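Chitinase A (Pteris ryukyuensis, PDB 4RL3) is a fern class III chitinase of glycosyl hydrolase family 18, whose catalytic domain, the part present here, probably hydrolyses the glycosidic bonds of chitin. Local coordinates at residues 198-201 against 202-206; 157-160 against 161-164; 182-185 against 186-189; 227-230 against 231-235. All coordinates share one frame; numbering follows the deposited sequence.

Interaction 1: 198-201 against 202-206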
ATOM      1  N   SER A 198      13.949  16.277  -4.366  1.00  6.28           N
ATOM      2  CA  SER A 198      14.919  15.589  -5.222  1.00  6.23           C
ATOM      3  C   SER A 198      14.728  14.062  -5.203  1.00  5.96           C
ATOM      4  O   SER A 198      14.758  13.407  -6.252  1.00  5.90           O
ATOM      5  CB  SER A 198      16.349  15.936  -4.797  1.00  6.41           C
ATOM      6  OG  SER A 198      16.626  17.321  -4.964  1.00  6.91           O
ATOM      7  N   LEU A 199      14.518  13.511  -4.018  1.00  5.70           N
ATOM      8  CA  LEU A 199      14.329  12.066  -3.865  1.00  5.60           C
ATOM      9  C   LEU A 199      13.055  11.608  -4.570  1.00  5.52           C
ATOM     10  O   LEU A 199      13.016  10.527  -5.183  1.00  5.48           O
ATOM     11  CB  LEU A 199      14.263  11.688  -2.385  1.00  5.66           C
ATOM     12  CG  LEU A 199      15.555  11.900  -1.598  1.00  5.72           C
ATOM     13  CD1 LEU A 199      15.279  11.867  -0.107  1.00  5.75           C
ATOM     14  CD2 LEU A 199      16.594  10.867  -1.980  1.00  5.81           C
ATOM     15  N   TYR A 200      12.014  12.436  -4.480  1.00  5.50           N
ATOM     16  CA  TYR A 200      10.768  12.163  -5.166  1.00  5.50           C
ATOM     17  C   TYR A 200      10.975  12.144  -6.683  1.00  5.67           C
ATOM     18  O   TYR A 200      10.481  11.253  -7.373  1.00  5.55           O
ATOM     19  CB  TYR A 200       9.669  13.176  -4.772  1.00  5.42           C
ATOM     20  CG  TYR A 200       8.412  12.910  -5.563  1.00  5.33           C
ATOM     21  CD1 TYR A 200       8.249  13.447  -6.838  1.00  5.33           C
ATOM     22  CD2 TYR A 200       7.426  12.062  -5.077  1.00  5.26           C
ATOM     23  CE1 TYR A 200       7.126  13.162  -7.589  1.00  5.36           C
ATOM     24  CE2 TYR A 200       6.302  11.771  -5.825  1.00  5.33           C
ATOM     25  CZ  TYR A 200       6.159  12.329  -7.078  1.00  5.36           C
ATOM     26  OH  TYR A 200       5.067  12.030  -7.860  1.00  5.57           O
ATOM     27  N   ASN A 201      11.691  13.134  -7.214  1.00  5.87           N
ATOM     28  CA  ASN A 201      11.975  13.161  -8.646  1.00  6.01           C
ATOM     29  C   ASN A 201      12.734  11.924  -9.111  1.00  5.82           C
ATOM     30  O   ASN A 201      12.425  11.349 -10.144  1.00  5.86           O
ATOM     31  CB  ASN A 201      12.722  14.447  -9.018  1.00  6.31           C
ATOM     32  CG  ASN A 201      11.777  15.604  -9.276  1.00  6.67           C
ATOM     33  OD1 ASN A 201      11.433  15.882 -10.432  1.00  7.35           O
ATOM     34  ND2 ASN A 201      11.304  16.253  -8.202  1.00  6.90           N
ATOM     35  N   THR A 202      13.699  11.477  -8.324  1.00  5.64           N
ATOM     36  CA  THR A 202      14.468  10.306  -8.697  1.00  5.67           C
ATOM     37  C   THR A 202      13.591   9.055  -8.717  1.00  5.56           C
ATOM     38  O   THR A 202      13.625   8.270  -9.676  1.00  5.43           O
ATOM     39  CB  THR A 202      15.659  10.114  -7.748  1.00  5.65           C
ATOM     40  OG1 THR A 202      16.591  11.201  -7.927  1.00  5.77           O
ATOM     41  CG2 THR A 202      16.364   8.791  -8.035  1.00  5.69           C
ATOM     42  N   ALA A 203      12.807   8.861  -7.660  1.00  5.66           N
ATOM     43  CA  ALA A 203      11.898   7.713  -7.606  1.00  5.58           C
ATOM     44  C   ALA A 203      10.867   7.773  -8.724  1.00  5.66           C
ATOM     45  O   ALA A 203      10.599   6.774  -9.417  1.00  5.25           O
ATOM     46  CB  ALA A 203      11.203   7.648  -6.254  1.00  5.67           C
ATOM     47  N   ALA A 204      10.304   8.954  -8.941  1.00  5.72           N
ATOM     48  CA  ALA A 204       9.320   9.109 -10.002  1.00  6.07           C
ATOM     49  C   ALA A 204       9.906   8.742 -11.373  1.00  6.29           C
ATOM     50  O   ALA A 204       9.227   8.116 -12.196  1.00  6.32           O
ATOM     51  CB  ALA A 204       8.768  10.528 -10.010  1.00  6.17           C
ATOM     52  N   SER A 205      11.171   9.088 -11.614  1.00  6.61           N
ATOM     53  CA  SER A 205      11.825   8.776 -12.890  1.00  6.98           C
ATOM     54  C   SER A 205      11.917   7.273 -13.184  1.00  6.97           C
ATOM     55  O   SER A 205      12.016   6.884 -14.351  1.00  7.76           O
ATOM     56  CB  SER A 205      13.226   9.399 -12.947  1.00  7.16           C
ATOM     57  OG  SER A 205      14.162   8.640 -12.218  1.00  7.43           O
ATOM     58  N   LYS A 206      11.870   6.448 -12.136  1.00  6.89           N
ATOM     59  CA  LYS A 206      11.967   4.986 -12.246  1.00  6.73           C
ATOM     60  C   LYS A 206      10.620   4.288 -12.379  1.00  6.68           C
ATOM     61  O   LYS A 206      10.575   3.100 -12.725  1.00  6.83           O
ATOM     62  CB  LYS A 206      12.678   4.423 -11.011  1.00  6.74           C
ATOM     63  CG  LYS A 206      14.098   4.941 -10.844  1.00  6.78           C
ATOM     64  CD  LYS A 206      14.657   4.633  -9.469  1.00  6.82           C
ATOM     65  CE  LYS A 206      16.080   5.158  -9.336  1.00  6.87           C
ATOM     66  NZ  LYS A 206      16.635   4.905  -7.979  1.00  6.90           N
TER
HETATM   67  O   HOH W   1      16.440  14.323  -8.441  1.00 13.62           O
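Tyr200 and Ala204 meet one turn apart on the alpha-helix 193-206, an outer helix of the family 18 TIM barrel. The touch is small: CE1 of the Tyr200 ring lies 3.9 Å from CB of Ala204. Tyr200 has CG anti to its own nitrogen (chi1 177°), which lays the ring beside its carbonyl carbon and forward along the helix, alongside the methyl. The backbone holds the same pair, since Ala204 N donates to Tyr200 O at 2.8 Å. Bonds of the same i to i+4 kind join Thr202 to Ser198, Ala203 to Leu199 and Ser205 to Asn201. That from Ala203 N to Leu199 O is nearly straight, with an angle of 170° at the hydrogen.

A second shell positions these residues. Tyr200 OH is hydrogen-bonded to the carbonyl of Val213, so the ring is anchored at its far end as well as at CB. Ala203 turns its methyl onto Phe182. Asn201 ND2 bonds back to Val197 O within the helix. On the exposed side a water donates to Ser198 O at 2.9 Å and also bonds Thr202 OG1, bridging one helical turn. Near the C-terminal end Ser205 turns its hydroxyl back along the chain. With chi1 at 79°, Ser205 OG donates to the carbonyl oxygen of Thr202, and the two oxygens are 2.6 Å apart.

Interaction 2: 157-160 against 161-164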
ATOM      1  N   ALA A 157       4.149  -1.184  -3.729  1.00  4.39           N
ATOM      2  CA  ALA A 157       4.729  -0.411  -2.620  1.00  4.56           C
ATOM      3  C   ALA A 157       6.262  -0.558  -2.539  1.00  4.76           C
ATOM      4  O   ALA A 157       6.789  -1.132  -1.590  1.00  4.88           O
ATOM      5  CB  ALA A 157       4.066  -0.821  -1.306  1.00  4.60           C
ATOM      6  N   PRO A 158       6.984  -0.035  -3.541  1.00  4.94           N
ATOM      7  CA  PRO A 158       8.427  -0.263  -3.586  1.00  5.09           C
ATOM      8  C   PRO A 158       9.242   0.690  -2.732  1.00  5.34           C
ATOM      9  O   PRO A 158       8.739   1.701  -2.250  1.00  5.12           O
ATOM     10  CB  PRO A 158       8.763  -0.026  -5.050  1.00  5.08           C
ATOM     11  CG  PRO A 158       7.774   1.008  -5.478  1.00  5.05           C
ATOM     12  CD  PRO A 158       6.506   0.651  -4.749  1.00  4.98           C
ATOM     13  N   PHE A 159      10.514   0.346  -2.574  1.00  5.78           N
ATOM     14  CA  PHE A 159      11.533   1.248  -2.044  1.00  6.12           C
ATOM     15  C   PHE A 159      12.841   0.849  -2.728  1.00  6.13           C
ATOM     16  O   PHE A 159      12.864  -0.108  -3.510  1.00  5.83           O
ATOM     17  CB  PHE A 159      11.616   1.188  -0.503  1.00  6.41           C
ATOM     18  CG  PHE A 159      11.967  -0.165   0.046  1.00  6.81           C
ATOM     19  CD1 PHE A 159      11.006  -1.165   0.174  1.00  7.17           C
ATOM     20  CD2 PHE A 159      13.262  -0.434   0.444  1.00  7.24           C
ATOM     21  CE1 PHE A 159      11.356  -2.416   0.686  1.00  7.42           C
ATOM     22  CE2 PHE A 159      13.614  -1.677   0.952  1.00  7.51           C
ATOM     23  CZ  PHE A 159      12.660  -2.665   1.068  1.00  7.60           C
ATOM     24  N   ASP A 160      13.926   1.568  -2.480  1.00  6.33           N
ATOM     25  CA  ASP A 160      15.118   1.377  -3.319  1.00  6.75           C
ATOM     26  C   ASP A 160      15.706  -0.027  -3.229  1.00  6.85           C
ATOM     27  O   ASP A 160      16.184  -0.568  -4.227  1.00  6.88           O
ATOM     28  CB  ASP A 160      16.190   2.420  -2.999  1.00  6.93           C
ATOM     29  CG  ASP A 160      15.822   3.820  -3.495  1.00  7.20           C
ATOM     30  OD1 ASP A 160      14.933   3.962  -4.361  1.00  7.27           O
ATOM     31  OD2 ASP A 160      16.458   4.784  -3.018  1.00  8.11           O
ATOM     32  N   GLY A 161      15.652  -0.619  -2.037  1.00  7.08           N
ATOM     33  CA  GLY A 161      16.196  -1.957  -1.811  1.00  7.18           C
ATOM     34  C   GLY A 161      15.553  -3.062  -2.627  1.00  7.26           C
ATOM     35  O   GLY A 161      16.144  -4.142  -2.788  1.00  7.99           O
ATOM     36  N   VAL A 162      14.351  -2.801  -3.147  1.00  6.81           N
ATOM     37  CA  VAL A 162      13.650  -3.747  -4.018  1.00  6.61           C
ATOM     38  C   VAL A 162      13.393  -3.171  -5.420  1.00  6.64           C
ATOM     39  O   VAL A 162      12.469  -3.578  -6.114  1.00  6.33           O
ATOM     40  CB  VAL A 162      12.350  -4.246  -3.347  1.00  6.49           C
ATOM     41  CG1 VAL A 162      12.701  -5.044  -2.095  1.00  6.55           C
ATOM     42  CG2 VAL A 162      11.399  -3.103  -3.007  1.00  6.54           C
ATOM     43  N   GLU A 163      14.266  -2.260  -5.856  1.00  6.85           N
ATOM     44  CA  GLU A 163      14.144  -1.611  -7.165  1.00  7.41           C
ATOM     45  C   GLU A 163      14.147  -2.587  -8.333  1.00  7.39           C
ATOM     46  O   GLU A 163      13.351  -2.445  -9.263  1.00  7.33           O
ATOM     47  CB  GLU A 163      15.296  -0.610  -7.335  1.00  7.86           C
ATOM     48  CG  GLU A 163      15.323   0.171  -8.641  1.00  8.48           C
ATOM     49  CD  GLU A 163      16.385   1.251  -8.597  1.00  9.10           C
ATOM     50  OE1 GLU A 163      16.303   2.122  -7.699  1.00  9.55           O
ATOM     51  OE2 GLU A 163      17.331   1.205  -9.426  1.00 10.62           O
ATOM     52  N   SER A 164      15.045  -3.575  -8.285  1.00  7.74           N
ATOM     53  CA  SER A 164      15.153  -4.542  -9.371  1.00  8.11           C
ATOM     54  C   SER A 164      13.824  -5.256  -9.630  1.00  7.51           C
ATOM     55  O   SER A 164      13.378  -5.394 -10.774  1.00  7.51           O
ATOM     56  CB  SER A 164      16.239  -5.569  -9.051  1.00  8.86           C
ATOM     57  OG  SER A 164      16.423  -6.429 -10.160  1.00 10.86           O
TER
HETATM   58  O   HOH W   2      13.939   2.664  -6.553  1.00  7.43           O
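Pro158 touches 161-164 lightly, its CA 4.2 Å from Val162 CG2. Phe159 carries most of the contact. Its CG sits between the backbone nitrogen and the carbonyl carbon (chi1 61°), which brings the ring back over the turn. Val162 CG2 lies over one face, 4.0 Å from the centroid of the Phe159 ring and displaced toward the rim, a CH-pi contact. Val162 CG1 comes within 4.0 Å of Phe159 CZ. On the backbone, Val162 N donates to Phe159 O from above the carbonyl plane, and the bond closes a tight turn. Were Phe159 an alanine, Val162 CG2 would probably lose the ring face it packs on, CG1 its neighbour at CZ, and a gap would open beside the turn.

Asp160 follows. Its O accepts from Glu163 N, again from well out of the carbonyl plane. The two acidic side chains run side by side in the same direction, their carboxylate planes 88° apart. Asp160 OD1 and Glu163 OE1 stay 4.1 Å from each other. A water donates to both oxygens, at 2.7 Å from Asp160 OD1 and 2.7 Å from Glu163 OE1. The like charges have further partners: Glu163 OE1 forms a salt bridge with Lys206, and Asp160 OD2 is hydrogen-bonded to Tyr187 OH. These would probably ease the repulsion.

Val162 is the N-cap of helix 163-173. The whole is a short turn that leads from barrel strand 153-156 into that helix, a beta-to-alpha connection of the TIM barrel.

Interaction 3: 182-185 against 186-189. With ACT (acetate ion), chain E.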
ATOM      1  N   PHE A 182       5.348   4.537  -3.389  1.00  4.41           N
ATOM      2  CA  PHE A 182       6.770   4.508  -3.111  1.00  4.50           C
ATOM      3  C   PHE A 182       6.990   4.898  -1.647  1.00  4.70           C
ATOM      4  O   PHE A 182       6.448   5.888  -1.179  1.00  4.71           O
ATOM      5  CB  PHE A 182       7.550   5.440  -4.044  1.00  4.46           C
ATOM      6  CG  PHE A 182       9.034   5.242  -3.965  1.00  4.55           C
ATOM      7  CD1 PHE A 182       9.760   5.843  -2.953  1.00  4.54           C
ATOM      8  CD2 PHE A 182       9.691   4.423  -4.862  1.00  4.53           C
ATOM      9  CE1 PHE A 182      11.113   5.646  -2.840  1.00  4.58           C
ATOM     10  CE2 PHE A 182      11.057   4.219  -4.751  1.00  4.53           C
ATOM     11  CZ  PHE A 182      11.767   4.836  -3.740  1.00  4.57           C
ATOM     12  N   GLN A 183       7.768   4.098  -0.927  1.00  5.02           N
ATOM     13  CA  GLN A 183       7.982   4.301   0.501  1.00  5.27           C
ATOM     14  C   GLN A 183       9.101   5.304   0.783  1.00  5.43           C
ATOM     15  O   GLN A 183      10.259   4.923   0.970  1.00  5.46           O
ATOM     16  CB  GLN A 183       8.319   2.979   1.176  1.00  5.49           C
ATOM     17  CG  GLN A 183       7.239   1.913   1.044  1.00  5.62           C
ATOM     18  CD  GLN A 183       7.622   0.640   1.775  1.00  5.89           C
ATOM     19  OE1 GLN A 183       8.283   0.677   2.810  1.00  6.30           O
ATOM     20  NE2 GLN A 183       7.228  -0.496   1.222  1.00  6.02           N
ATOM     21  N   PHE A 184       8.749   6.582   0.859  1.00  5.52           N
ATOM     22  CA  PHE A 184       9.754   7.640   1.070  1.00  5.62           C
ATOM     23  C   PHE A 184      10.254   7.701   2.505  1.00  5.86           C
ATOM     24  O   PHE A 184      11.288   8.320   2.777  1.00  6.27           O
ATOM     25  CB  PHE A 184       9.208   8.987   0.608  1.00  5.50           C
ATOM     26  CG  PHE A 184       9.125   9.101  -0.887  1.00  5.37           C
ATOM     27  CD1 PHE A 184      10.267   9.364  -1.644  1.00  5.35           C
ATOM     28  CD2 PHE A 184       7.924   8.902  -1.554  1.00  5.30           C
ATOM     29  CE1 PHE A 184      10.197   9.442  -3.026  1.00  5.33           C
ATOM     30  CE2 PHE A 184       7.851   8.998  -2.934  1.00  5.22           C
ATOM     31  CZ  PHE A 184       8.989   9.258  -3.678  1.00  5.26           C
ATOM     32  N   TYR A 185       9.553   7.013   3.399  1.00  6.02           N
ATOM     33  CA  TYR A 185       9.983   6.870   4.786  1.00  6.30           C
ATOM     34  C   TYR A 185      11.141   5.881   4.940  1.00  6.60           C
ATOM     35  O   TYR A 185      11.623   5.668   6.057  1.00  6.79           O
ATOM     36  CB  TYR A 185       8.798   6.522   5.702  1.00  6.20           C
ATOM     37  CG  TYR A 185       7.827   5.500   5.149  1.00  6.17           C
ATOM     38  CD1 TYR A 185       6.746   5.896   4.365  1.00  6.08           C
ATOM     39  CD2 TYR A 185       7.977   4.150   5.418  1.00  6.14           C
ATOM     40  CE1 TYR A 185       5.851   4.967   3.853  1.00  6.04           C
ATOM     41  CE2 TYR A 185       7.081   3.212   4.926  1.00  6.01           C
ATOM     42  CZ  TYR A 185       6.028   3.618   4.143  1.00  6.06           C
ATOM     43  OH  TYR A 185       5.143   2.693   3.650  1.00  5.97           O
ATOM     44  N   SER A 186      11.586   5.284   3.828  1.00  6.87           N
ATOM     45  CA  SER A 186      12.845   4.531   3.783  1.00  7.20           C
ATOM     46  C   SER A 186      14.066   5.461   3.880  1.00  7.49           C
ATOM     47  O   SER A 186      15.164   4.990   4.173  1.00  7.92           O
ATOM     48  CB  SER A 186      12.927   3.709   2.485  1.00  7.20           C
ATOM     49  OG  SER A 186      12.899   4.551   1.341  1.00  7.31           O
ATOM     50  N   TYR A 187      13.891   6.753   3.606  1.00  7.45           N
ATOM     51  CA  TYR A 187      15.005   7.702   3.654  1.00  7.53           C
ATOM     52  C   TYR A 187      15.206   8.236   5.070  1.00  8.11           C
ATOM     53  O   TYR A 187      14.389   7.988   5.962  1.00  8.39           O
ATOM     54  CB  TYR A 187      14.812   8.831   2.632  1.00  7.22           C
ATOM     55  CG  TYR A 187      14.821   8.315   1.212  1.00  6.90           C
ATOM     56  CD1 TYR A 187      15.946   7.683   0.690  1.00  6.58           C
ATOM     57  CD2 TYR A 187      13.699   8.419   0.404  1.00  6.71           C
ATOM     58  CE1 TYR A 187      15.958   7.180  -0.593  1.00  6.58           C
ATOM     59  CE2 TYR A 187      13.695   7.919  -0.886  1.00  6.57           C
ATOM     60  CZ  TYR A 187      14.824   7.304  -1.387  1.00  6.58           C
ATOM     61  OH  TYR A 187      14.824   6.801  -2.672  1.00  6.52           O
ATOM     62  N   GLY A 188      16.308   8.949   5.276  1.00  8.60           N
ATOM     63  CA  GLY A 188      16.712   9.340   6.619  1.00  9.09           C
ATOM     64  C   GLY A 188      15.860  10.407   7.276  1.00  9.41           C
ATOM     65  O   GLY A 188      15.281  11.269   6.611  1.00  9.21           O
ATOM     66  N   ALA A 189      15.816  10.356   8.609  1.00 10.21           N
ATOM     67  CA  ALA A 189      15.078  11.331   9.414  1.00 10.73           C
ATOM     68  C   ALA A 189      15.599  12.760   9.261  1.00 10.90           C
ATOM     69  O   ALA A 189      14.884  13.709   9.539  1.00 11.56           O
ATOM     70  CB  ALA A 189      15.095  10.915  10.879  1.00 11.06           C
TER
HETATM   71  C   ACT E 403       4.946  -0.655   3.829  1.00  8.44           C
HETATM   72  O   ACT E 403       5.197  -1.849   4.134  1.00  8.32           O
HETATM   73  OXT ACT E 403       5.585   0.228   4.459  1.00  8.21           O
HETATM   74  CH3 ACT E 403       3.925  -0.307   2.781  1.00  8.46           C
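Tyr187 packs against Phe184 and Phe182, and its side chain can be followed outward. Tyr187 CB lies 3.6 Å from Phe184 O. Tyr187 CD2 comes to 3.4 Å from the same Phe184 oxygen. Tyr187 CE2 then touches CD1 of Phe184 at 3.8 Å, with that carbon at the edge of the tyrosine ring and in its plane. CE2 also nears Phe182 CE1, and the two side chains cross at about a right angle. At the tip, Tyr187 OH is 3.8 Å from Phe182 CZ and bonds Asp160. Phe182 in turn sets CD1 over the centre of one face of the Phe184 ring.

Gln183 is the centre of an inverse gamma turn, and its O takes two donors from Ser186. Ser186 OG reaches Gln183 O at 2.7 Å, nearly along the C=O axis, and Ser186 N from above the carbonyl plane. Tyr187 N bonds Phe184 O.

Tyr185 OH donates to OXT of a bound acetate, probably from the crystallisation liquor, at 2.6 Å. Gln183 stands beside the acetate, its OE1 3.2 Å from acetate OXT and its NE2 bonded to Ala157 O. With a serine at Gln183, Ala157 O is likely to lose this donor and the acetate the amide lying against it.

This TIM-barrel loop joins strand 179-180 to helix 193-206. Phe184 packs on Ala203 of that helix, and Tyr185 on Ser216 and Ser218 of strand 215-218.

Interaction 4: 227-230 against 231-235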
ATOM      1  N   SER A 227       6.054  16.886   8.954  1.00  8.65           N
ATOM      2  CA  SER A 227       5.894  18.304   8.653  1.00  9.23           C
ATOM      3  C   SER A 227       6.805  18.728   7.499  1.00  8.93           C
ATOM      4  O   SER A 227       6.422  19.518   6.648  1.00  9.27           O
ATOM      5  CB  SER A 227       6.171  19.163   9.889  1.00  9.61           C
ATOM      6  OG  SER A 227       7.482  18.965  10.369  1.00 11.20           O
ATOM      7  N   THR A 228       7.993  18.143   7.450  1.00  9.02           N
ATOM      8  CA  THR A 228       8.949  18.420   6.379  1.00  8.91           C
ATOM      9  C   THR A 228       8.465  17.837   5.054  1.00  8.63           C
ATOM     10  O   THR A 228       8.520  18.487   4.007  1.00  8.37           O
ATOM     11  CB  THR A 228      10.324  17.865   6.757  1.00  9.14           C
ATOM     12  OG1 THR A 228      10.786  18.562   7.918  1.00  9.63           O
ATOM     13  CG2 THR A 228      11.330  18.027   5.613  1.00  9.35           C
ATOM     14  N   VAL A 229       7.972  16.609   5.102  1.00  8.37           N
ATOM     15  CA  VAL A 229       7.403  16.009   3.904  1.00  8.26           C
ATOM     16  C   VAL A 229       6.220  16.820   3.375  1.00  8.22           C
ATOM     17  O   VAL A 229       6.088  17.020   2.163  1.00  7.71           O
ATOM     18  CB  VAL A 229       6.972  14.550   4.154  1.00  8.34           C
ATOM     19  CG1 VAL A 229       6.267  13.990   2.926  1.00  8.37           C
ATOM     20  CG2 VAL A 229       8.178  13.703   4.514  1.00  8.37           C
ATOM     21  N   LEU A 230       5.358  17.295   4.277  1.00  8.31           N
ATOM     22  CA  LEU A 230       4.208  18.084   3.861  1.00  8.78           C
ATOM     23  C   LEU A 230       4.637  19.381   3.167  1.00  8.97           C
ATOM     24  O   LEU A 230       4.031  19.786   2.177  1.00  8.91           O
ATOM     25  CB  LEU A 230       3.249  18.333   5.037  1.00  8.83           C
ATOM     26  CG  LEU A 230       2.489  17.068   5.456  1.00  8.88           C
ATOM     27  CD1 LEU A 230       1.970  17.157   6.882  1.00  9.09           C
ATOM     28  CD2 LEU A 230       1.373  16.760   4.476  1.00  8.78           C
ATOM     29  N   SER A 231       5.718  19.989   3.652  1.00  9.40           N
ATOM     30  CA  SER A 231       6.296  21.153   2.984  1.00 10.16           C
ATOM     31  C   SER A 231       6.779  20.831   1.562  1.00  9.99           C
ATOM     32  O   SER A 231       6.473  21.555   0.614  1.00  9.79           O
ATOM     33  CB  SER A 231       7.428  21.735   3.826  1.00 10.67           C
ATOM     34  OG  SER A 231       6.926  22.294   5.021  1.00 12.25           O
ATOM     35  N   ALA A 232       7.492  19.723   1.413  1.00  9.81           N
ATOM     36  CA  ALA A 232       7.911  19.258   0.088  1.00  9.78           C
ATOM     37  C   ALA A 232       6.718  18.982  -0.814  1.00  9.92           C
ATOM     38  O   ALA A 232       6.737  19.282  -2.001  1.00 10.02           O
ATOM     39  CB  ALA A 232       8.760  18.002   0.213  1.00  9.53           C
ATOM     40  N   CYS A 233       5.671  18.393  -0.245  1.00  9.84           N
ATOM     41  CA  CYS A 233       4.474  18.080  -1.004  1.00 10.02           C
ATOM     42  C   CYS A 233       3.785  19.337  -1.541  1.00 10.65           C
ATOM     43  O   CYS A 233       3.196  19.311  -2.609  1.00 10.43           O
ATOM     44  CB  CYS A 233       3.502  17.259  -0.161  1.00  9.89           C
ATOM     45  SG  CYS A 233       3.980  15.526   0.005  1.00  9.52           S
ATOM     46  N   GLN A 234       3.852  20.434  -0.788  1.00 11.75           N
ATOM     47  CA  GLN A 234       3.298  21.708  -1.263  1.00 13.14           C
ATOM     48  C   GLN A 234       4.027  22.188  -2.532  1.00 12.85           C
ATOM     49  O   GLN A 234       3.392  22.708  -3.460  1.00 12.13           O
ATOM     50  CB  GLN A 234       3.318  22.769  -0.149  1.00 14.92           C
ATOM     51  CG  GLN A 234       2.714  24.120  -0.533  1.00 16.61           C
ATOM     52  CD  GLN A 234       1.317  24.019  -1.128  1.00 18.23           C
ATOM     53  OE1 GLN A 234       0.376  23.578  -0.462  1.00 20.58           O
ATOM     54  NE2 GLN A 234       1.171  24.422  -2.391  1.00 19.04           N
ATOM     55  N   GLN A 235       5.336  21.962  -2.597  1.00 12.88           N
ATOM     56  CA  GLN A 235       6.114  22.322  -3.787  1.00 13.38           C
ATOM     57  C   GLN A 235       5.714  21.469  -4.986  1.00 12.71           C
ATOM     58  O   GLN A 235       5.498  21.982  -6.073  1.00 12.58           O
ATOM     59  CB  GLN A 235       7.604  22.147  -3.538  1.00 14.30           C
ATOM     60  CG  GLN A 235       8.180  23.085  -2.497  1.00 15.42           C
ATOM     61  CD  GLN A 235       9.657  22.838  -2.279  1.00 17.11           C
ATOM     62  OE1 GLN A 235      10.396  22.525  -3.223  1.00 17.93           O
ATOM     63  NE2 GLN A 235      10.099  22.964  -1.033  1.00 17.92           N
TER
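Ser231 bonds back to Ser227 within the alpha-helix 226-238, the helical link of the beta-alpha-beta unit formed with strands 215-218 and 244-248 in the TIM barrel.

Backbone hydrogen bonds make up most of the contact. All are of the i to i+4 kind. Ser231 N donates to Ser227 O, Ala232 N to Thr228 O and Gln234 N to Leu230 O. The shortest of the set runs from Cys233 N to Val229 O, at 2.8 Å.

Apolar contact is confined to the inner side. Val229 CG1 meets Cys233 SG at 4.0 Å. A chi1 of 175° sends CG1 of Val229 toward the C-terminal end of the helix, where it meets the sulfur. Val229, Leu230 and Cys233 are buried. Val229 packs on Phe217 of strand 215-218 and on Tyr196 of helix 193-206, while Cys233 touches Ala215 and Leu269. Leu230 faces Phe217 and also Tyr262 and Ala266 of helix 261-271, so the helix is wedged between strand and neighbouring helices.

Polar side chains work on the outer side. Gln234 bends at chi2, and its NE2 is hydrogen-bonded to Ser238 OG further along the helix. Ser231 has a second grip on Ser227. Ser231 OG lies beside its own nitrogen and donates to Ser227 O at 3.3 Å, from the face of that carbonyl plane opposite to Ser231 N.

In the fold
From the N terminus the four contacts follow in series, 2, 3, 1 and 4, and none nests in or crosses another. Each closes only a short local turn. Interaction 2 leads from strand 153-156 into helix 163-173, and interaction 3 shapes the loop after strand 179-180. Interaction 1 lies on the next helix, 193-206. These three touch. Polar bonds through Asp160 and Glu163 tie turn 157-164 to the loop and to helix 193-206, and Phe184 packs on Tyr200 between 3 and 1. Interaction 4 touches none of them, its nearest atoms about 6 Å from those of interaction 3, but its helix 226-238 meets helix 193-206 at Tyr196 and Val197.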